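Side-chain contacts in endonuclease IV (Thermus thermophilus, PDB 3AAM), which cleaves phosphodiester bonds at apurinic or apyrimidinic sites in DNA during base excision repair and also has a 3'-5' exonuclease activity: residues D92-A97 and A128-R133; H221-K226 and L260-A265; K232-D237 and R243-E248. All blocks are in the same frame, centred on the assembly; numbering follows the deposited sequence.

How the contacts relate
All three contacts belong to one TIM barrel of the xylose isomerase-like type. Contact 1 joins two outer elements on one side of the chain's centre; contacts 2 and 3 lie on the opposite side, with centres about 33 and 26 Å from that of contact 1. Contacts 2 and 3 have centres about 11 Å apart and meet directly: Phe263 CD1 lies 3.8 Å from Phe235 CZ, and Leu222 CG 3.9 Å from Leu247 CD2. The Leu222 side chain is about 14 Å from the manganese ion held by His172, Asp217 and His219. The touching residues of contacts 1 and 3 lie away from that site, although Glu248 O, at the end of 243-248, is hydrogen-bonded to His219 ND1.

Contact 1: D92-A97 and A128-R133; sequences DDLEKA and AGVRSR
Ala128 CB presses between two side chains of helix 82-100, touching Leu94 CB at 3.8 Å and Glu95 CG at 3.7 Å. Val130 adds a second apolar touch from the loop: its CG2 methyl reaches Leu94 CB at 3.7 Å, so one beta carbon serves both contacting residues of 128-133. The backbones are close as well, Glu95 CA and Ala128 CA being 5.5 Å apart, which the small alanine side chain permits. The carboxylate of Glu95 lies alongside the same residue, with OE2 3.5 Å from Ala128 CA. It gets there because CG is anti to the carbonyl carbon (chi1 -71°) and the chain runs on extended past it.

One shell out, the backbone turns between the two contacting residues. Gly129 leaves the end of helix 114-128 with positive phi (57°) in a Schellman motif, and this reversal brings Val130 round to Leu94, which Ala128 also meets. Leu125 of helix 114-128 touches both Leu94 and Val130, while Val105 of strand 104-107 supports Leu94 from the barrel side.

No hydrogen bond or salt bridge crosses between 92-97 and 128-133. Cohesion therefore rests on methyl and methylene packing around the buried Leu94; the Glu95 CG methylene joins in on Ala128 CB, while its carboxylate oxygen lies against Ala128 CA without a hydrogen bond to 128-133, at a join between consecutive outer helices of the barrel.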
ATOM      1  N   ASP A  92       2.181 -15.858   3.436  1.00  9.75           N
ATOM      2  CA  ASP A  92       2.949 -15.601   4.650  1.00  9.73           C
ATOM      3  C   ASP A  92       2.642 -14.195   5.155  1.00  9.97           C
ATOM      4  O   ASP A  92       2.440 -13.996   6.351  1.00 10.60           O
ATOM      5  CB  ASP A  92       4.451 -15.746   4.380  1.00 11.00           C
ATOM      6  CG  ASP A  92       5.307 -15.218   5.523  1.00 12.24           C
ATOM      7  OD1 ASP A  92       5.271 -15.803   6.627  1.00 13.29           O
ATOM      8  OD2 ASP A  92       6.017 -14.213   5.313  1.00 14.01           O
ATOM      9  N   ASP A  93       2.606 -13.222   4.247  1.00  9.91           N
ATOM     10  CA  ASP A  93       2.301 -11.846   4.636  1.00  9.25           C
ATOM     11  C   ASP A  93       0.943 -11.782   5.324  1.00  8.07           C
ATOM     12  O   ASP A  93       0.783 -11.112   6.338  1.00  8.44           O
ATOM     13  CB  ASP A  93       2.267 -10.905   3.425  1.00 10.20           C
ATOM     14  CG  ASP A  93       3.632 -10.691   2.795  1.00 11.21           C
ATOM     15  OD1 ASP A  93       4.640 -10.652   3.532  1.00 11.72           O
ATOM     16  OD2 ASP A  93       3.690 -10.540   1.554  1.00 12.74           O
ATOM     17  N   LEU A  94      -0.040 -12.478   4.761  1.00  7.91           N
ATOM     18  CA  LEU A  94      -1.388 -12.480   5.320  1.00  7.49           C
ATOM     19  C   LEU A  94      -1.452 -13.155   6.688  1.00  7.46           C
ATOM     20  O   LEU A  94      -2.146 -12.684   7.586  1.00  9.23           O
ATOM     21  CB  LEU A  94      -2.345 -13.167   4.347  1.00  8.73           C
ATOM     22  CG  LEU A  94      -2.588 -12.417   3.036  1.00  7.12           C
ATOM     23  CD1 LEU A  94      -3.217 -13.338   2.005  1.00  9.12           C
ATOM     24  CD2 LEU A  94      -3.478 -11.215   3.300  1.00 10.22           C
ATOM     25  N   GLU A  95      -0.730 -14.263   6.831  1.00  7.56           N
ATOM     26  CA  GLU A  95      -0.690 -15.004   8.085  1.00  9.01           C
ATOM     27  C   GLU A  95      -0.024 -14.164   9.175  1.00  9.48           C
ATOM     28  O   GLU A  95      -0.496 -14.120  10.314  1.00 10.77           O
ATOM     29  CB  GLU A  95       0.064 -16.323   7.884  1.00  9.97           C
ATOM     30  CG  GLU A  95      -0.711 -17.345   7.055  1.00 11.27           C
ATOM     31  CD  GLU A  95       0.186 -18.357   6.365  1.00 14.88           C
ATOM     32  OE1 GLU A  95       1.355 -18.506   6.776  1.00 15.86           O
ATOM     33  OE2 GLU A  95      -0.286 -19.014   5.410  1.00 13.99           O
ATOM     34  N   LYS A  96       1.066 -13.490   8.816  1.00  8.41           N
ATOM     35  CA  LYS A  96       1.781 -12.647   9.765  1.00  9.23           C
ATOM     36  C   LYS A  96       0.891 -11.467  10.155  1.00 10.37           C
ATOM     37  O   LYS A  96       0.821 -11.089  11.324  1.00  9.73           O
ATOM     38  CB  LYS A  96       3.102 -12.160   9.148  1.00 10.87           C
ATOM     39  CG  LYS A  96       4.133 -13.275   8.910  1.00 12.57           C
ATOM     40  CD  LYS A  96       4.775 -13.723  10.217  1.00 12.11           C
ATOM     41  CE  LYS A  96       5.463 -15.089  10.102  1.00 12.99           C
ATOM     42  NZ  LYS A  96       6.548 -15.157   9.083  1.00 13.64           N
ATOM     43  N   ALA A  97       0.196 -10.895   9.176  1.00  8.79           N
ATOM     44  CA  ALA A  97      -0.696  -9.775   9.450  1.00  8.77           C
ATOM     45  C   ALA A  97      -1.800 -10.201  10.421  1.00  9.03           C
ATOM     46  O   ALA A  97      -2.156  -9.458  11.337  1.00  9.13           O
ATOM     47  CB  ALA A  97      -1.309  -9.259   8.150  1.00  8.52           C
ATOM     48  N   ALA A 128      -3.683 -18.944   3.389  1.00 14.36           N
ATOM     49  CA  ALA A 128      -3.577 -18.271   4.677  1.00 14.82           C
ATOM     50  C   ALA A 128      -4.801 -18.490   5.555  1.00 16.60           C
ATOM     51  O   ALA A 128      -4.795 -18.133   6.733  1.00 16.05           O
ATOM     52  CB  ALA A 128      -3.349 -16.779   4.464  1.00 14.70           C
ATOM     53  N   GLY A 129      -5.849 -19.080   4.985  1.00 18.09           N
ATOM     54  CA  GLY A 129      -7.062 -19.314   5.746  1.00 22.13           C
ATOM     55  C   GLY A 129      -7.585 -18.011   6.313  1.00 25.67           C
ATOM     56  O   GLY A 129      -8.120 -17.966   7.419  1.00 25.98           O
ATOM     57  N   VAL A 130      -7.421 -16.942   5.545  1.00 27.50           N
ATOM     58  CA  VAL A 130      -7.861 -15.620   5.967  1.00 30.46           C
ATOM     59  C   VAL A 130      -9.375 -15.464   5.894  1.00 31.58           C
ATOM     60  O   VAL A 130     -10.017 -15.932   4.951  1.00 32.21           O
ATOM     61  CB  VAL A 130      -7.217 -14.514   5.098  1.00 31.18           C
ATOM     62  CG1 VAL A 130      -7.730 -13.147   5.521  1.00 32.28           C
ATOM     63  CG2 VAL A 130      -5.704 -14.569   5.229  1.00 32.36           C
ATOM     64  N   ARG A 131      -9.938 -14.812   6.906  1.00 32.73           N
ATOM     65  CA  ARG A 131     -11.368 -14.558   6.943  1.00 34.35           C
ATOM     66  C   ARG A 131     -11.622 -13.121   6.511  1.00 35.05           C
ATOM     67  O   ARG A 131     -11.033 -12.652   5.539  1.00 36.34           O
ATOM     68  CB  ARG A 131     -11.933 -14.809   8.350  1.00 33.80           C
ATOM     69  CG  ARG A 131     -12.096 -16.287   8.690  1.00 35.10           C
ATOM     70  CD  ARG A 131     -12.535 -17.072   7.454  1.00 34.82           C
ATOM     71  NE  ARG A 131     -13.559 -16.343   6.708  1.00 33.80           N
ATOM     72  CZ  ARG A 131     -13.821 -16.520   5.416  1.00 32.41           C
ATOM     73  NH1 ARG A 131     -13.137 -17.413   4.710  1.00 31.16           N
ATOM     74  NH2 ARG A 131     -14.757 -15.788   4.824  1.00 31.38           N
ATOM     75  N   SER A 132     -12.492 -12.420   7.226  1.00 34.67           N
ATOM     76  CA  SER A 132     -12.792 -11.037   6.881  1.00 34.17           C
ATOM     77  C   SER A 132     -11.619 -10.132   7.248  1.00 33.32           C
ATOM     78  O   SER A 132     -11.576  -8.965   6.864  1.00 33.35           O
ATOM     79  CB  SER A 132     -14.057 -10.579   7.608  1.00 35.46           C
ATOM     80  OG  SER A 132     -15.164 -11.380   7.240  1.00 36.44           O
ATOM     81  N   ARG A 133     -10.661 -10.691   7.981  1.00 32.55           N
ATOM     82  CA  ARG A 133      -9.487  -9.949   8.418  1.00 31.03           C
ATOM     83  C   ARG A 133      -8.284 -10.893   8.428  1.00 27.98           C
ATOM     84  O   ARG A 133      -8.372 -12.008   8.937  1.00 29.74           O
ATOM     85  CB  ARG A 133      -9.732  -9.401   9.825  1.00 33.47           C
ATOM     86  CG  ARG A 133      -8.698  -8.414  10.327  1.00 36.42           C
ATOM     87  CD  ARG A 133      -8.878  -8.177  11.820  1.00 38.55           C
ATOM     88  NE  ARG A 133      -7.969  -7.159  12.338  1.00 40.27           N
ATOM     89  CZ  ARG A 133      -8.138  -5.853  12.167  1.00 41.05           C
ATOM     90  NH1 ARG A 133      -9.186  -5.402  11.493  1.00 41.70           N
ATOM     91  NH2 ARG A 133      -7.257  -4.999  12.670  1.00 41.29           N
TER

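Contact 2: H221-K226 and L260-A265; sequences HLLQGK and LRVFRA
The Phe263 ring carries the CD1 methyl of Leu222 on one face, almost exactly over its centre: the methyl carbon is 3.7 Å from the ring centroid and only 7° off the normal. From Leu222 CD1 the six ring carbons are nearly equidistant, 3.8 Å to Phe263 CD2 and 4.1 Å to Phe263 CE1, as expected of a centred CH-pi contact. A second ring, that of His221 in 221-226, has Gln224 OE1 at its edge and in its plane; it makes no touch with 260-265 and packs instead on Glu255 and Asn259, earlier in the same helix.

Val262, one residue before the phenylalanine, fills the remainder of the contact. Its two methyls divide the work: CG1 lies 3.8 Å from Leu222 CB, and CG2 lies 4.0 Å from Leu223 CD1. The valine can serve both leucines because CG1 is anti to the backbone N (chi1 178°), leaving CG2 beside that nitrogen. Leu222 and Leu223 are the central residues of a type II beta turn from His221 to Gln224, closed by a bond from Gln224 N to His221 O of 3.0 Å; the turn presents both side chains to helix 253-267.

Further support comes from around the pair. Leu247 of strand 244-247 touches both Leu222 and Phe263, and the Phe263 ring also meets that of Tyr4.

Between 221-226 and 260-265 the chemistry is wholly apolar, a methyl over an aromatic face and valine methyls against two leucines, grading outward to the exposed Leu223. The hydrogen bond from Trp258 NE1 to Leu222 O adds a polar tie between this loop, which follows strand 219-220, and the same helix.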
ATOM      1  N   HIS A 221       9.094  12.423  -3.118  1.00  7.43           N
ATOM      2  CA  HIS A 221       8.564  12.988  -1.879  1.00  6.73           C
ATOM      3  C   HIS A 221       7.455  13.985  -2.206  1.00  6.41           C
ATOM      4  O   HIS A 221       7.323  14.432  -3.348  1.00  7.00           O
ATOM      5  CB  HIS A 221       9.664  13.726  -1.108  1.00  7.33           C
ATOM      6  CG  HIS A 221      10.805  12.857  -0.683  1.00  7.75           C
ATOM      7  ND1 HIS A 221      10.643  11.753   0.125  1.00  6.05           N
ATOM      8  CD2 HIS A 221      12.133  12.944  -0.936  1.00  8.71           C
ATOM      9  CE1 HIS A 221      11.819  11.197   0.353  1.00  6.23           C
ATOM     10  NE2 HIS A 221      12.742  11.901  -0.281  1.00  8.50           N
ATOM     11  N   LEU A 222       6.663  14.339  -1.201  1.00  6.36           N
ATOM     12  CA  LEU A 222       5.589  15.300  -1.405  1.00  6.63           C
ATOM     13  C   LEU A 222       6.171  16.619  -1.910  1.00  8.51           C
ATOM     14  O   LEU A 222       7.204  17.081  -1.425  1.00  9.06           O
ATOM     15  CB  LEU A 222       4.824  15.518  -0.098  1.00  6.09           C
ATOM     16  CG  LEU A 222       4.221  14.239   0.492  1.00  6.46           C
ATOM     17  CD1 LEU A 222       3.544  14.563   1.812  1.00  8.12           C
ATOM     18  CD2 LEU A 222       3.231  13.624  -0.488  1.00  9.11           C
ATOM     19  N   LEU A 223       5.501  17.200  -2.902  1.00  9.75           N
ATOM     20  CA  LEU A 223       5.907  18.458  -3.533  1.00 10.22           C
ATOM     21  C   LEU A 223       7.208  18.379  -4.329  1.00 11.75           C
ATOM     22  O   LEU A 223       7.658  19.387  -4.871  1.00 14.69           O
ATOM     23  CB  LEU A 223       6.020  19.581  -2.492  1.00 11.05           C
ATOM     24  CG  LEU A 223       4.731  19.992  -1.770  1.00 11.81           C
ATOM     25  CD1 LEU A 223       4.987  21.253  -0.943  1.00 12.65           C
ATOM     26  CD2 LEU A 223       3.627  20.249  -2.782  1.00 14.67           C
ATOM     27  N   GLN A 224       7.805  17.193  -4.422  1.00  9.15           N
ATOM     28  CA  GLN A 224       9.059  17.047  -5.155  1.00  8.86           C
ATOM     29  C   GLN A 224       8.931  16.326  -6.496  1.00  9.00           C
ATOM     30  O   GLN A 224       9.932  16.078  -7.174  1.00 11.38           O
ATOM     31  CB  GLN A 224      10.096  16.333  -4.285  1.00  9.57           C
ATOM     32  CG  GLN A 224      10.555  17.152  -3.090  1.00 10.53           C
ATOM     33  CD  GLN A 224      11.673  16.483  -2.322  1.00 11.26           C
ATOM     34  OE1 GLN A 224      12.390  15.640  -2.863  1.00 11.40           O
ATOM     35  NE2 GLN A 224      11.846  16.871  -1.062  1.00 11.10           N
ATOM     36  N   GLY A 225       7.700  16.007  -6.878  1.00  9.09           N
ATOM     37  CA  GLY A 225       7.467  15.319  -8.134  1.00  9.09           C
ATOM     38  C   GLY A 225       6.654  16.125  -9.128  1.00  8.81           C
ATOM     39  O   GLY A 225       6.485  17.333  -8.973  1.00 10.45           O
ATOM     40  N   LYS A 226       6.131  15.447 -10.144  1.00  9.34           N
ATOM     41  CA  LYS A 226       5.350  16.100 -11.188  1.00  9.92           C
ATOM     42  C   LYS A 226       3.878  16.300 -10.848  1.00 10.84           C
ATOM     43  O   LYS A 226       3.174  17.025 -11.551  1.00 11.78           O
ATOM     44  CB  LYS A 226       5.468  15.309 -12.494  1.00 13.55           C
ATOM     45  CG  LYS A 226       6.904  15.080 -12.949  1.00 17.87           C
ATOM     46  CD  LYS A 226       7.657  16.389 -13.100  1.00 20.37           C
ATOM     47  CE  LYS A 226       9.112  16.151 -13.492  1.00 23.51           C
ATOM     48  NZ  LYS A 226       9.908  17.412 -13.454  1.00 24.77           N
ATOM     49  N   LEU A 260       6.622  15.286   6.665  1.00  7.51           N
ATOM     50  CA  LEU A 260       5.691  15.518   7.763  1.00  7.03           C
ATOM     51  C   LEU A 260       5.198  16.963   7.768  1.00  7.09           C
ATOM     52  O   LEU A 260       4.031  17.230   8.054  1.00  6.93           O
ATOM     53  CB  LEU A 260       6.342  15.170   9.105  1.00  7.39           C
ATOM     54  CG  LEU A 260       6.565  13.671   9.329  1.00  8.86           C
ATOM     55  CD1 LEU A 260       7.335  13.445  10.616  1.00 11.74           C
ATOM     56  CD2 LEU A 260       5.219  12.956   9.372  1.00  9.01           C
ATOM     57  N   ARG A 261       6.083  17.900   7.446  1.00  7.93           N
ATOM     58  CA  ARG A 261       5.686  19.300   7.410  1.00  7.69           C
ATOM     59  C   ARG A 261       4.646  19.528   6.313  1.00  6.64           C
ATOM     60  O   ARG A 261       3.710  20.302   6.494  1.00  7.50           O
ATOM     61  CB  ARG A 261       6.921  20.191   7.218  1.00  6.52           C
ATOM     62  CG  ARG A 261       7.680  20.430   8.532  1.00  9.04           C
ATOM     63  CD  ARG A 261       9.124  20.841   8.292  1.00  9.62           C
ATOM     64  NE  ARG A 261       9.223  22.019   7.435  1.00  9.93           N
ATOM     65  CZ  ARG A 261       9.127  23.276   7.856  1.00 11.70           C
ATOM     66  NH1 ARG A 261       8.929  23.543   9.139  1.00 10.93           N
ATOM     67  NH2 ARG A 261       9.226  24.270   6.985  1.00 11.59           N
ATOM     68  N   VAL A 262       4.787  18.836   5.186  1.00  6.55           N
ATOM     69  CA  VAL A 262       3.812  18.989   4.110  1.00  5.83           C
ATOM     70  C   VAL A 262       2.479  18.316   4.487  1.00  8.37           C
ATOM     71  O   VAL A 262       1.415  18.905   4.317  1.00  6.15           O
ATOM     72  CB  VAL A 262       4.358  18.416   2.785  1.00  6.39           C
ATOM     73  CG1 VAL A 262       3.304  18.546   1.688  1.00  7.03           C
ATOM     74  CG2 VAL A 262       5.622  19.178   2.385  1.00  4.80           C
ATOM     75  N   PHE A 263       2.536  17.093   5.012  1.00  7.50           N
ATOM     76  CA  PHE A 263       1.323  16.381   5.420  1.00  7.83           C
ATOM     77  C   PHE A 263       0.540  17.215   6.420  1.00  7.61           C
ATOM     78  O   PHE A 263      -0.666  17.386   6.299  1.00  7.83           O
ATOM     79  CB  PHE A 263       1.659  15.047   6.105  1.00  8.62           C
ATOM     80  CG  PHE A 263       1.638  13.853   5.193  1.00  8.01           C
ATOM     81  CD1 PHE A 263       0.530  13.579   4.397  1.00  7.82           C
ATOM     82  CD2 PHE A 263       2.711  12.966   5.178  1.00  8.03           C
ATOM     83  CE1 PHE A 263       0.495  12.427   3.600  1.00  8.24           C
ATOM     84  CE2 PHE A 263       2.689  11.813   4.386  1.00  7.28           C
ATOM     85  CZ  PHE A 263       1.581  11.544   3.600  1.00  6.91           C
ATOM     86  N   ARG A 264       1.244  17.734   7.417  1.00  8.53           N
ATOM     87  CA  ARG A 264       0.607  18.517   8.459  1.00  7.55           C
ATOM     88  C   ARG A 264       0.072  19.858   7.986  1.00  7.72           C
ATOM     89  O   ARG A 264      -0.960  20.317   8.474  1.00  8.50           O
ATOM     90  CB  ARG A 264       1.574  18.663   9.636  1.00  7.04           C
ATOM     91  CG  ARG A 264       1.676  17.350  10.394  1.00  8.13           C
ATOM     92  CD  ARG A 264       2.949  17.178  11.197  1.00  7.44           C
ATOM     93  NE  ARG A 264       2.941  15.857  11.821  1.00  8.46           N
ATOM     94  CZ  ARG A 264       3.955  15.327  12.493  1.00  8.83           C
ATOM     95  NH1 ARG A 264       5.090  16.001  12.640  1.00  9.83           N
ATOM     96  NH2 ARG A 264       3.824  14.118  13.026  1.00  8.90           N
ATOM     97  N   ALA A 265       0.753  20.480   7.031  1.00  7.87           N
ATOM     98  CA  ALA A 265       0.285  21.754   6.503  1.00  8.67           C
ATOM     99  C   ALA A 265      -1.024  21.488   5.771  1.00  9.83           C
ATOM    100  O   ALA A 265      -1.992  22.239   5.898  1.00 11.35           O
ATOM    101  CB  ALA A 265       1.313  22.340   5.551  1.00  6.97           C
TER

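Contact 3: K232-D237 and R243-E248; sequences KRVFLD and RVFILE
The aromatic interaction comes first: Phe235 turns its ring edge to the face of Phe245 in a T-shaped stack, with centroids 4.9 Å apart and planes inclined at 75°. The approach is off-centre. Phe235 CD1 stands 3.5 Å above the Phe245 plane toward the rim, and the shortest atom pair is Phe235 CD1 to Phe245 CG at 3.6 Å. The neighbouring edge atom, Phe235 CE1, is 3.8 Å from Phe245 CD2, so one side of the ring does the touching. Phe235 CG is anti to the backbone N (chi1 -175°), which swings the ring from the helix toward strand 244-247; the bond from Phe245 CA to CB heads toward the helix.

Aliphatic packing is slighter. Val234 CG1 lies 4.3 Å from Phe245 CE1, a loose touch on the outer half of the ring.

Backbone groups of the helix end supply the remaining contacts. Phe245 CE1 comes 3.8 Å from Phe235 CA, and Phe245 CZ lies 3.8 Å from Phe235 O, so the outer part of the strand's ring rests against the last helical turn. Leu236 is the first residue to depart from helical angles.

Both rings have further neighbours. Pro2 touches each of them, Val203 of strand 202-208 packs on Phe245, and Phe235 meets Trp266 of helix 253-267.

All three contacting residues are buried, and no hydrogen bond spans the two segments. Helix 230-235 and the following parallel strand, a helix-to-strand step of the TIM barrel, are therefore joined here by aromatic and apolar packing, in which the edge-to-face geometry would place the weakly positive C-H edge of Phe235 against the pi cloud of Phe245.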
ATOM      1  N   LYS A 232      -2.335  17.148  -2.797  1.00  8.56           N
ATOM      2  CA  LYS A 232      -3.032  17.818  -1.711  1.00  8.16           C
ATOM      3  C   LYS A 232      -4.533  17.623  -1.930  1.00  8.72           C
ATOM      4  O   LYS A 232      -5.277  17.341  -0.993  1.00  7.85           O
ATOM      5  CB  LYS A 232      -2.704  19.314  -1.701  1.00  9.95           C
ATOM      6  CG  LYS A 232      -3.490  20.113  -0.663  1.00 12.25           C
ATOM      7  CD  LYS A 232      -3.222  21.616  -0.771  1.00 14.81           C
ATOM      8  CE  LYS A 232      -3.734  22.179  -2.091  1.00 19.13           C
ATOM      9  NZ  LYS A 232      -3.562  23.662  -2.192  1.00 22.99           N
ATOM     10  N   ARG A 233      -4.962  17.763  -3.181  1.00  9.69           N
ATOM     11  CA  ARG A 233      -6.367  17.612  -3.532  1.00 10.82           C
ATOM     12  C   ARG A 233      -6.875  16.190  -3.305  1.00  8.74           C
ATOM     13  O   ARG A 233      -8.047  15.990  -2.985  1.00 10.01           O
ATOM     14  CB  ARG A 233      -6.583  18.041  -4.983  1.00 13.86           C
ATOM     15  CG  ARG A 233      -6.410  19.540  -5.207  1.00 21.08           C
ATOM     16  CD  ARG A 233      -7.728  20.294  -5.042  1.00 24.91           C
ATOM     17  NE  ARG A 233      -8.292  20.189  -3.697  1.00 28.99           N
ATOM     18  CZ  ARG A 233      -7.805  20.810  -2.628  1.00 31.01           C
ATOM     19  NH1 ARG A 233      -8.387  20.654  -1.446  1.00 31.18           N
ATOM     20  NH2 ARG A 233      -6.740  21.595  -2.740  1.00 33.03           N
ATOM     21  N   VAL A 234      -5.998  15.204  -3.470  1.00  8.96           N
ATOM     22  CA  VAL A 234      -6.381  13.813  -3.237  1.00  7.50           C
ATOM     23  C   VAL A 234      -6.460  13.575  -1.727  1.00  6.18           C
ATOM     24  O   VAL A 234      -7.439  13.022  -1.217  1.00  7.65           O
ATOM     25  CB  VAL A 234      -5.348  12.832  -3.859  1.00  6.76           C
ATOM     26  CG1 VAL A 234      -5.650  11.399  -3.434  1.00  7.14           C
ATOM     27  CG2 VAL A 234      -5.392  12.932  -5.373  1.00  8.09           C
ATOM     28  N   PHE A 235      -5.427  14.012  -1.018  1.00  6.39           N
ATOM     29  CA  PHE A 235      -5.348  13.856   0.427  1.00  8.24           C
ATOM     30  C   PHE A 235      -6.536  14.498   1.137  1.00  7.75           C
ATOM     31  O   PHE A 235      -7.064  13.943   2.099  1.00  9.12           O
ATOM     32  CB  PHE A 235      -4.041  14.488   0.929  1.00  7.84           C
ATOM     33  CG  PHE A 235      -3.780  14.290   2.403  1.00  6.94           C
ATOM     34  CD1 PHE A 235      -3.582  13.016   2.930  1.00  7.79           C
ATOM     35  CD2 PHE A 235      -3.692  15.384   3.255  1.00  8.12           C
ATOM     36  CE1 PHE A 235      -3.293  12.836   4.288  1.00  7.59           C
ATOM     37  CE2 PHE A 235      -3.405  15.217   4.611  1.00  7.17           C
ATOM     38  CZ  PHE A 235      -3.204  13.944   5.128  1.00 10.07           C
ATOM     39  N   LEU A 236      -6.968  15.654   0.640  1.00  7.67           N
ATOM     40  CA  LEU A 236      -8.065  16.390   1.254  1.00  9.02           C
ATOM     41  C   LEU A 236      -9.427  16.205   0.603  1.00  8.49           C
ATOM     42  O   LEU A 236     -10.376  16.910   0.946  1.00  9.70           O
ATOM     43  CB  LEU A 236      -7.723  17.879   1.283  1.00  9.28           C
ATOM     44  CG  LEU A 236      -6.467  18.248   2.074  1.00  8.46           C
ATOM     45  CD1 LEU A 236      -6.310  19.764   2.084  1.00  9.67           C
ATOM     46  CD2 LEU A 236      -6.571  17.712   3.497  1.00 10.31           C
ATOM     47  N   ASP A 237      -9.541  15.276  -0.339  1.00  9.07           N
ATOM     48  CA  ASP A 237     -10.838  15.070  -0.969  1.00  8.15           C
ATOM     49  C   ASP A 237     -11.784  14.591   0.124  1.00  8.55           C
ATOM     50  O   ASP A 237     -11.481  13.644   0.840  1.00  8.17           O
ATOM     51  CB  ASP A 237     -10.744  14.029  -2.082  1.00  9.42           C
ATOM     52  CG  ASP A 237     -12.041  13.885  -2.849  1.00  9.39           C
ATOM     53  OD1 ASP A 237     -12.983  13.265  -2.313  1.00 12.07           O
ATOM     54  OD2 ASP A 237     -12.118  14.401  -3.981  1.00 13.09           O
ATOM     55  N   ARG A 243      -9.792   7.795   5.300  1.00 12.37           N
ATOM     56  CA  ARG A 243      -8.908   6.760   4.787  1.00 12.04           C
ATOM     57  C   ARG A 243      -7.492   6.884   5.327  1.00 10.72           C
ATOM     58  O   ARG A 243      -7.166   7.825   6.057  1.00 11.68           O
ATOM     59  CB  ARG A 243      -8.877   6.791   3.256  1.00 13.02           C
ATOM     60  CG  ARG A 243     -10.243   6.763   2.584  1.00 15.93           C
ATOM     61  CD  ARG A 243     -11.106   5.595   3.035  1.00 18.06           C
ATOM     62  NE  ARG A 243     -12.391   5.615   2.338  1.00 22.37           N
ATOM     63  CZ  ARG A 243     -13.503   5.051   2.792  1.00 24.29           C
ATOM     64  NH1 ARG A 243     -13.502   4.411   3.953  1.00 25.65           N
ATOM     65  NH2 ARG A 243     -14.623   5.138   2.086  1.00 25.44           N
ATOM     66  N   VAL A 244      -6.658   5.921   4.951  1.00  8.77           N
ATOM     67  CA  VAL A 244      -5.265   5.861   5.372  1.00  8.73           C
ATOM     68  C   VAL A 244      -4.344   6.205   4.206  1.00  7.53           C
ATOM     69  O   VAL A 244      -4.453   5.618   3.135  1.00  8.78           O
ATOM     70  CB  VAL A 244      -4.927   4.449   5.880  1.00 10.11           C
ATOM     71  CG1 VAL A 244      -3.433   4.326   6.154  1.00 12.73           C
ATOM     72  CG2 VAL A 244      -5.730   4.155   7.138  1.00 11.91           C
ATOM     73  N   PHE A 245      -3.438   7.152   4.426  1.00  6.92           N
ATOM     74  CA  PHE A 245      -2.502   7.582   3.396  1.00  6.30           C
ATOM     75  C   PHE A 245      -1.075   7.242   3.802  1.00  7.14           C
ATOM     76  O   PHE A 245      -0.618   7.633   4.876  1.00  7.99           O
ATOM     77  CB  PHE A 245      -2.631   9.089   3.169  1.00  6.01           C
ATOM     78  CG  PHE A 245      -3.938   9.501   2.547  1.00  5.99           C
ATOM     79  CD1 PHE A 245      -4.035   9.721   1.182  1.00  7.99           C
ATOM     80  CD2 PHE A 245      -5.077   9.647   3.331  1.00  6.10           C
ATOM     81  CE1 PHE A 245      -5.245  10.086   0.596  1.00  6.00           C
ATOM     82  CE2 PHE A 245      -6.296  10.011   2.757  1.00  9.16           C
ATOM     83  CZ  PHE A 245      -6.379  10.232   1.386  1.00  7.88           C
ATOM     84  N   ILE A 246      -0.380   6.503   2.942  1.00  4.68           N
ATOM     85  CA  ILE A 246       1.001   6.103   3.196  1.00  4.81           C
ATOM     86  C   ILE A 246       1.924   6.578   2.078  1.00  5.30           C
ATOM     87  O   ILE A 246       1.665   6.329   0.898  1.00  6.55           O
ATOM     88  CB  ILE A 246       1.126   4.553   3.302  1.00  6.33           C
ATOM     89  CG1 ILE A 246       0.318   4.034   4.494  1.00  6.90           C
ATOM     90  CG2 ILE A 246       2.586   4.147   3.440  1.00  7.14           C
ATOM     91  CD1 ILE A 246       0.806   4.546   5.850  1.00  8.47           C
ATOM     92  N   LEU A 247       2.998   7.265   2.452  1.00  5.56           N
ATOM     93  CA  LEU A 247       3.986   7.746   1.492  1.00  6.00           C
ATOM     94  C   LEU A 247       5.094   6.697   1.486  1.00  6.26           C
ATOM     95  O   LEU A 247       5.472   6.191   2.545  1.00  7.76           O
ATOM     96  CB  LEU A 247       4.548   9.103   1.933  1.00  6.90           C
ATOM     97  CG  LEU A 247       5.617   9.710   1.020  1.00  5.64           C
ATOM     98  CD1 LEU A 247       5.044   9.991  -0.369  1.00  7.24           C
ATOM     99  CD2 LEU A 247       6.134  10.996   1.647  1.00  9.21           C
ATOM    100  N   GLU A 248       5.590   6.359   0.299  1.00  7.30           N
ATOM    101  CA  GLU A 248       6.641   5.350   0.157  1.00  6.95           C
ATOM    102  C   GLU A 248       7.850   5.955  -0.549  1.00  6.96           C
ATOM    103  O   GLU A 248       8.032   5.774  -1.749  1.00  6.99           O
ATOM    104  CB  GLU A 248       6.118   4.163  -0.654  1.00  8.80           C
ATOM    105  CG  GLU A 248       4.814   3.561  -0.144  1.00  8.09           C
ATOM    106  CD  GLU A 248       4.321   2.434  -1.030  1.00  8.95           C
ATOM    107  OE1 GLU A 248       4.260   2.635  -2.264  1.00  9.23           O
ATOM    108  OE2 GLU A 248       3.991   1.356  -0.500  1.00  9.45           O
TER